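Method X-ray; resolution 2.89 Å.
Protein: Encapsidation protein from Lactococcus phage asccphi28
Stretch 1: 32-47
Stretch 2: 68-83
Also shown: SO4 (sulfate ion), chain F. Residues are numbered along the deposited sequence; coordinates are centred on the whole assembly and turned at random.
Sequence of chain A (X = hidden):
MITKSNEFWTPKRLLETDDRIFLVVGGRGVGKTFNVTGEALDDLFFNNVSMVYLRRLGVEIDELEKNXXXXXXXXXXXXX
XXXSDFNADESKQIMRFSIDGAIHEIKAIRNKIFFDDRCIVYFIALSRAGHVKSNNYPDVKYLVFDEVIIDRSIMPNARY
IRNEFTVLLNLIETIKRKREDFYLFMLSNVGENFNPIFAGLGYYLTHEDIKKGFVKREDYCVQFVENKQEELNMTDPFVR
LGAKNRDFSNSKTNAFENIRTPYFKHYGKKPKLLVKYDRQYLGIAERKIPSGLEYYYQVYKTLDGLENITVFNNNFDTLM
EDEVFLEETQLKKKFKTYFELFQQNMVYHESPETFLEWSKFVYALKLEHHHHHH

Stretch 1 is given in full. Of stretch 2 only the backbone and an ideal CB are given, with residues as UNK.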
# COMPACT_ATOMS: atom_id res chain seq x y z
N LYS A 32 12.40 29.43 2.77
CA LYS A 32 11.68 30.11 1.70
C LYS A 32 10.18 29.86 1.83
O LYS A 32 9.37 30.78 1.74
CB LYS A 32 12.19 29.63 0.34
CG LYS A 32 13.59 30.11 0.00
CD LYS A 32 14.18 29.43 -1.23
CE LYS A 32 14.18 27.91 -1.08
NZ LYS A 32 15.01 27.21 -2.10
N THR A 33 9.80 28.60 2.05
CA THR A 33 8.39 28.29 2.28
C THR A 33 7.89 28.96 3.55
O THR A 33 6.78 29.50 3.58
CB THR A 33 8.20 26.77 2.36
OG1 THR A 33 8.89 26.14 1.28
CG2 THR A 33 6.73 26.42 2.30
N PHE A 34 8.71 28.94 4.60
CA PHE A 34 8.35 29.58 5.87
C PHE A 34 8.06 31.06 5.68
O PHE A 34 6.99 31.55 6.07
CB PHE A 34 9.48 29.36 6.87
CG PHE A 34 9.33 30.13 8.15
CD1 PHE A 34 9.93 31.37 8.29
CD2 PHE A 34 8.62 29.62 9.22
CE1 PHE A 34 9.81 32.09 9.46
CE2 PHE A 34 8.49 30.34 10.39
CZ PHE A 34 9.09 31.57 10.51
N ASN A 35 8.99 31.79 5.06
CA ASN A 35 8.81 33.23 4.92
C ASN A 35 7.70 33.57 3.93
O ASN A 35 6.93 34.51 4.17
CB ASN A 35 10.13 33.87 4.49
CG ASN A 35 11.18 33.83 5.59
OD1 ASN A 35 12.28 33.31 5.41
ND2 ASN A 35 10.83 34.37 6.75
N VAL A 36 7.59 32.83 2.83
CA VAL A 36 6.52 33.11 1.87
C VAL A 36 5.16 32.89 2.50
O VAL A 36 4.24 33.70 2.33
CB VAL A 36 6.69 32.25 0.61
CG1 VAL A 36 5.46 32.37 -0.28
CG2 VAL A 36 7.94 32.65 -0.16
N THR A 37 5.01 31.79 3.24
CA THR A 37 3.74 31.51 3.92
C THR A 37 3.47 32.54 5.01
O THR A 37 2.32 32.90 5.24
CB THR A 37 3.76 30.09 4.48
OG1 THR A 37 4.36 29.20 3.52
CG2 THR A 37 2.35 29.61 4.79
N GLY A 38 4.52 33.01 5.69
CA GLY A 38 4.32 33.97 6.77
C GLY A 38 3.87 35.33 6.28
O GLY A 38 2.96 35.93 6.86
N GLU A 39 4.49 35.83 5.21
CA GLU A 39 4.10 37.13 4.67
C GLU A 39 2.67 37.11 4.16
O GLU A 39 1.95 38.11 4.25
CB GLU A 39 5.06 37.55 3.55
CG GLU A 39 4.95 39.02 3.13
CD GLU A 39 5.66 39.96 4.08
OE1 GLU A 39 6.79 39.64 4.51
OE2 GLU A 39 5.09 41.04 4.39
N ALA A 40 2.24 35.97 3.61
CA ALA A 40 0.89 35.84 3.09
C ALA A 40 -0.15 35.86 4.21
O ALA A 40 -1.29 36.26 3.97
CB ALA A 40 0.77 34.55 2.28
N LEU A 41 0.23 35.44 5.42
CA LEU A 41 -0.74 35.24 6.49
C LEU A 41 -1.70 36.42 6.60
O LEU A 41 -2.92 36.23 6.75
CB LEU A 41 -0.03 35.02 7.83
CG LEU A 41 0.70 33.70 8.04
CD1 LEU A 41 1.22 33.62 9.47
CD2 LEU A 41 -0.20 32.51 7.74
N ASP A 42 -1.18 37.65 6.57
CA ASP A 42 -2.04 38.81 6.73
C ASP A 42 -3.20 38.76 5.73
O ASP A 42 -4.34 39.07 6.08
CB ASP A 42 -1.24 40.10 6.55
CG ASP A 42 -1.93 41.30 7.15
OD1 ASP A 42 -1.95 41.42 8.39
OD2 ASP A 42 -2.46 42.13 6.38
N ASP A 43 -2.92 38.35 4.50
CA ASP A 43 -3.98 38.23 3.50
C ASP A 43 -4.88 37.04 3.81
O ASP A 43 -6.11 37.16 3.77
CB ASP A 43 -3.36 38.08 2.11
CG ASP A 43 -2.57 39.30 1.69
OD1 ASP A 43 -1.75 39.78 2.50
OD2 ASP A 43 -2.76 39.78 0.55
N LEU A 44 -4.30 35.89 4.14
CA LEU A 44 -5.12 34.71 4.37
C LEU A 44 -6.00 34.89 5.60
O LEU A 44 -7.18 34.50 5.60
CB LEU A 44 -4.26 33.46 4.54
CG LEU A 44 -3.51 32.89 3.34
CD1 LEU A 44 -2.38 33.82 2.95
CD2 LEU A 44 -3.00 31.50 3.62
N PHE A 45 -5.45 35.48 6.67
CA PHE A 45 -6.20 35.58 7.91
C PHE A 45 -7.33 36.60 7.79
O PHE A 45 -8.45 36.35 8.26
CB PHE A 45 -5.28 35.93 9.09
CG PHE A 45 -4.37 34.80 9.52
CD1 PHE A 45 -4.39 33.58 8.87
CD2 PHE A 45 -3.53 34.96 10.61
CE1 PHE A 45 -3.55 32.55 9.28
CE2 PHE A 45 -2.70 33.93 11.03
CZ PHE A 45 -2.72 32.72 10.36
N PHE A 46 -7.08 37.77 7.18
CA PHE A 46 -8.03 38.87 7.23
C PHE A 46 -8.52 39.39 5.88
O PHE A 46 -9.44 40.20 5.86
CB PHE A 46 -7.43 40.05 8.00
CG PHE A 46 -6.72 39.65 9.26
CD1 PHE A 46 -7.43 39.19 10.36
CD2 PHE A 46 -5.34 39.72 9.35
CE1 PHE A 46 -6.78 38.81 11.51
CE2 PHE A 46 -4.68 39.34 10.50
CZ PHE A 46 -5.40 38.89 11.59
N ASN A 47 -7.93 38.96 4.76
CA ASN A 47 -8.36 39.44 3.45
C ASN A 47 -9.22 38.44 2.68
O ASN A 47 -9.50 38.65 1.50
CB ASN A 47 -7.14 39.82 2.60
CG ASN A 47 -6.45 41.08 3.10
OD1 ASN A 47 -7.02 41.86 3.86
ND2 ASN A 47 -5.21 41.28 2.68
N UNK A 68 2.29 21.57 10.97
CA UNK A 68 3.42 22.47 11.17
C UNK A 68 3.64 23.41 9.99
O UNK A 68 4.67 24.09 9.93
CB UNK A 68 4.69 21.66 11.42
N UNK A 69 2.69 23.45 9.05
CA UNK A 69 2.79 24.40 7.94
C UNK A 69 2.77 25.83 8.47
O UNK A 69 3.52 26.69 7.99
CB UNK A 69 1.65 24.19 6.94
N UNK A 70 1.93 26.09 9.46
CA UNK A 70 1.89 27.35 10.20
C UNK A 70 2.36 27.05 11.62
O UNK A 70 1.81 26.15 12.28
CB UNK A 70 0.49 27.97 10.19
N UNK A 71 3.37 27.78 12.09
CA UNK A 71 4.01 27.50 13.37
C UNK A 71 3.85 28.68 14.31
O UNK A 71 3.60 29.81 13.88
CB UNK A 71 5.49 27.17 13.18
N UNK A 72 3.99 28.41 15.61
CA UNK A 72 3.93 29.49 16.59
C UNK A 72 4.99 30.54 16.30
O UNK A 72 4.73 31.74 16.41
CB UNK A 72 4.10 28.94 18.01
N UNK A 73 6.20 30.10 15.93
CA UNK A 73 7.28 31.04 15.64
C UNK A 73 6.95 31.89 14.42
O UNK A 73 7.26 33.09 14.40
CB UNK A 73 8.60 30.29 15.42
N UNK A 74 6.31 31.30 13.41
CA UNK A 74 5.91 32.05 12.22
C UNK A 74 4.93 33.14 12.63
O UNK A 74 5.08 34.31 12.25
CB UNK A 74 5.29 31.13 11.17
N UNK A 75 3.93 32.74 13.40
CA UNK A 75 2.93 33.69 13.89
C UNK A 75 3.59 34.76 14.75
O UNK A 75 3.27 35.95 14.62
CB UNK A 75 1.84 32.97 14.69
N UNK A 76 4.53 34.36 15.60
CA UNK A 76 5.20 35.31 16.49
C UNK A 76 6.15 36.22 15.71
O UNK A 76 6.28 37.40 16.04
CB UNK A 76 5.97 34.56 17.58
N UNK A 77 6.82 35.68 14.70
CA UNK A 77 7.74 36.49 13.90
C UNK A 77 6.97 37.48 13.03
O UNK A 77 7.29 38.68 13.00
CB UNK A 77 8.62 35.60 13.03
N UNK A 78 5.95 37.01 12.32
CA UNK A 78 5.26 37.89 11.38
C UNK A 78 4.28 38.84 12.05
O UNK A 78 4.10 39.96 11.56
CB UNK A 78 4.52 37.05 10.34
N UNK A 79 3.66 38.44 13.16
CA UNK A 79 2.75 39.34 13.88
C UNK A 79 3.41 39.98 15.10
O UNK A 79 2.80 40.87 15.71
CB UNK A 79 1.50 38.58 14.32
N UNK A 80 4.62 39.56 15.46
CA UNK A 80 5.35 40.21 16.54
C UNK A 80 4.54 40.39 17.81
O UNK A 80 3.90 39.45 18.30
CB UNK A 80 5.85 41.58 16.07
N UNK A 81 4.56 41.61 18.36
CA UNK A 81 3.87 41.85 19.62
C UNK A 81 2.39 41.49 19.56
O UNK A 81 1.81 41.10 20.58
CB UNK A 81 4.03 43.32 20.02
N UNK A 82 1.76 41.65 18.40
CA UNK A 82 0.33 41.36 18.32
C UNK A 82 0.02 39.91 18.65
O UNK A 82 -1.13 39.60 18.99
CB UNK A 82 -0.20 41.69 16.92
N UNK A 83 1.00 39.01 18.56
CA UNK A 83 0.77 37.60 18.82
C UNK A 83 0.96 37.34 20.31
O UNK A 83 1.97 37.75 20.89
CB UNK A 83 1.71 36.73 17.98
S SO4 F . 13.55 26.04 2.78
O1 SO4 F . 14.62 25.07 2.58
O2 SO4 F . 12.47 25.78 1.83
O3 SO4 F . 13.03 25.94 4.14
O4 SO4 F . 14.07 27.39 2.56

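The helix of stretch 1, 32-46, is crossed at 69° by the helix 72-79, with the axes 9.4 Å apart at closest approach, and what each position of stretch 2 can hold follows largely from where its CB lies along that crossing.

Position 68 is out of reach of stretch 1 and little restricts it; it is N68. At 69 CA-to-CB points sideways, with nothing of stretch 1 within 5.5 Å of the ideal CB, so that only a long side chain could arrive at the threonines of the first helix turns. F69 does so, its CE2 lying 3.4 Å from T37 CG2. Position 70, also sideways, has the methyl groups of L41 as its nearest offering, which favours a medium apolar chain; I70 places CD1 4.2 Å from L41 CD2.

Position 71 immediately precedes the helix, where Ser, Thr, Asp or Asn commonly caps a free backbone NH. T71 fills this role: its OG1 accepts from the backbone N of 74 at 3.3 Å, while T71 OG1 also lies at the edge of the F34 ring, 3.8 Å from F34 CE2. Position 72 is out of reach and suits a polar residue; E72 is a charged residue of that kind. At 73 CA-to-CB points sideways, and the ideal CB lies 5.0 Å from F34 CE2, so many chains would fit; the aliphatic part of E73 packs there, CG 3.9 Å from F34 CE2.

Position 74 points toward stretch 1, its CA 6.0 Å from G38 CA. The ideal CB is already tight against F34 CE2, so an apolar chain unbranched at CB, such as Met or Leu, suits the pocket better than a CB-branched one. Selenomethionine M74 sits among F34, T37, G38 and L41, with CE 3.6 Å from L41 CD1 and SE 4.6 Å from the F34 ring centroid.

Position 75 points sideways, near L41, and favours an aliphatic chain: L75 brings CD2 to 3.5 Å from F45 CE2. Position 76 is out of reach, so a polar or charged chain would suit it; R76 NH1 lies 3.7 Å from E72 OE2, a long salt bridge. At 77 CB points toward stretch 1 but stays 4.8 Å from F34 CZ, leaving room for several small or medium residues; it is V77.

Position 78 points toward the smooth backbone surface at G38, which has no CB, so a flat ring could lie there. Y78 does, with G38 CA 3.6 Å from its ring centroid, over the face; a CB on G38 would fall 2.2 Å from Y78 CE2. The hydroxyl reaches farther, Y78 OH standing 2.8 Å from N35 O.

At 79 CA-to-CB is sideways, but L41, D42, F45 and F46 form a hollow that a large apolar chain could reach. F79 enters it, rim to rim with F45 in nearly parallel planes, CZ 3.5 Å from F45 CD2.

Position 80 has positive phi, which favours glycine, and is G80. Stretch 1 sets no limit at 81, and many residues, polar ones among them, would do; N81 makes no contact with it. Position 82 points toward stretch 1, where D42 invites a long basic chain; R82 places NH1 4.2 Å from D42 OD1, beyond a salt bridge. Position 83 is out of reach, and stretch 1 does not select its side chain; it is F83.

Stretch 2 (68-83) NFITEEMLRVYFGNRF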
# COMPACT_ATOMS: atom_id res chain seq x y z
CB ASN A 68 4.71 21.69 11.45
CG ASN A 68 4.59 20.77 12.64
OD1 ASN A 68 3.58 20.77 13.34
ND2 ASN A 68 5.66 20.03 12.92
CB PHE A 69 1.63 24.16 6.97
CG PHE A 69 1.81 24.81 5.63
CD1 PHE A 69 2.77 24.35 4.74
CD2 PHE A 69 1.01 25.88 5.24
CE1 PHE A 69 2.94 24.94 3.50
CE2 PHE A 69 1.18 26.47 4.01
CZ PHE A 69 2.14 26.00 3.13
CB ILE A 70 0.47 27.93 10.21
CG1 ILE A 70 -0.01 28.20 8.79
CG2 ILE A 70 0.45 29.22 11.04
CD1 ILE A 70 -1.46 28.65 8.70
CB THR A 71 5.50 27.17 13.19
OG1 THR A 71 6.13 28.18 12.40
CG2 THR A 71 5.67 25.81 12.51
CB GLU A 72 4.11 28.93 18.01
CG GLU A 72 4.08 30.00 19.09
CD GLU A 72 4.50 29.50 20.46
OE1 GLU A 72 4.92 28.32 20.57
OE2 GLU A 72 4.41 30.28 21.43
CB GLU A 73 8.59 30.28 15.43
CG GLU A 73 8.64 29.43 14.17
CD GLU A 73 9.92 28.63 14.05
OE1 GLU A 73 10.90 28.95 14.76
OE2 GLU A 73 9.95 27.67 13.25
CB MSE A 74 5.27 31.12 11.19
CG MSE A 74 5.19 31.70 9.79
SE MSE A 74 4.77 30.33 8.48
CE MSE A 74 2.84 30.57 8.32
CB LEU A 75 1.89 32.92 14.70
CG LEU A 75 0.98 32.00 13.88
CD1 LEU A 75 0.37 30.94 14.82
CD2 LEU A 75 -0.13 32.72 13.15
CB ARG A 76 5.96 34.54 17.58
CG ARG A 76 6.61 35.42 18.64
CD ARG A 76 7.22 34.58 19.77
NE ARG A 76 8.29 33.70 19.31
CZ ARG A 76 8.16 32.40 19.05
NH1 ARG A 76 6.98 31.80 19.20
NH2 ARG A 76 9.20 31.70 18.63
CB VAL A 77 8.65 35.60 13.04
CG1 VAL A 77 9.40 36.42 12.01
CG2 VAL A 77 9.65 34.87 13.93
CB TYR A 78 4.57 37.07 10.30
CG TYR A 78 5.53 36.76 9.17
CD1 TYR A 78 5.58 37.58 8.06
CD2 TYR A 78 6.42 35.70 9.25
CE1 TYR A 78 6.47 37.34 7.03
CE2 TYR A 78 7.31 35.44 8.22
CZ TYR A 78 7.33 36.27 7.11
OH TYR A 78 8.22 36.04 6.09
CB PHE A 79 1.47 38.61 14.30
CG PHE A 79 0.62 38.15 13.14
CD1 PHE A 79 -0.20 39.04 12.47
CD2 PHE A 79 0.63 36.82 12.74
CE1 PHE A 79 -0.97 38.62 11.40
CE2 PHE A 79 -0.15 36.40 11.68
CZ PHE A 79 -0.95 37.30 11.01
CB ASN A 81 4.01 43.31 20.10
CG ASN A 81 5.26 43.55 20.92
OD1 ASN A 81 5.77 42.63 21.56
ND2 ASN A 81 5.69 44.80 20.99
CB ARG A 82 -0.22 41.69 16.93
CG ARG A 82 0.12 43.08 16.42
CD ARG A 82 -0.03 43.13 14.91
NE ARG A 82 -1.34 42.63 14.48
CZ ARG A 82 -1.67 42.40 13.22
NH1 ARG A 82 -0.79 42.62 12.24
NH2 ARG A 82 -2.88 41.95 12.92
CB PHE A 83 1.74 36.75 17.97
CG PHE A 83 1.59 35.27 18.16
CD1 PHE A 83 0.49 34.61 17.62
CD2 PHE A 83 2.54 34.53 18.84
CE1 PHE A 83 0.33 33.25 17.77
CE2 PHE A 83 2.38 33.16 19.00
CZ PHE A 83 1.28 32.52 18.46
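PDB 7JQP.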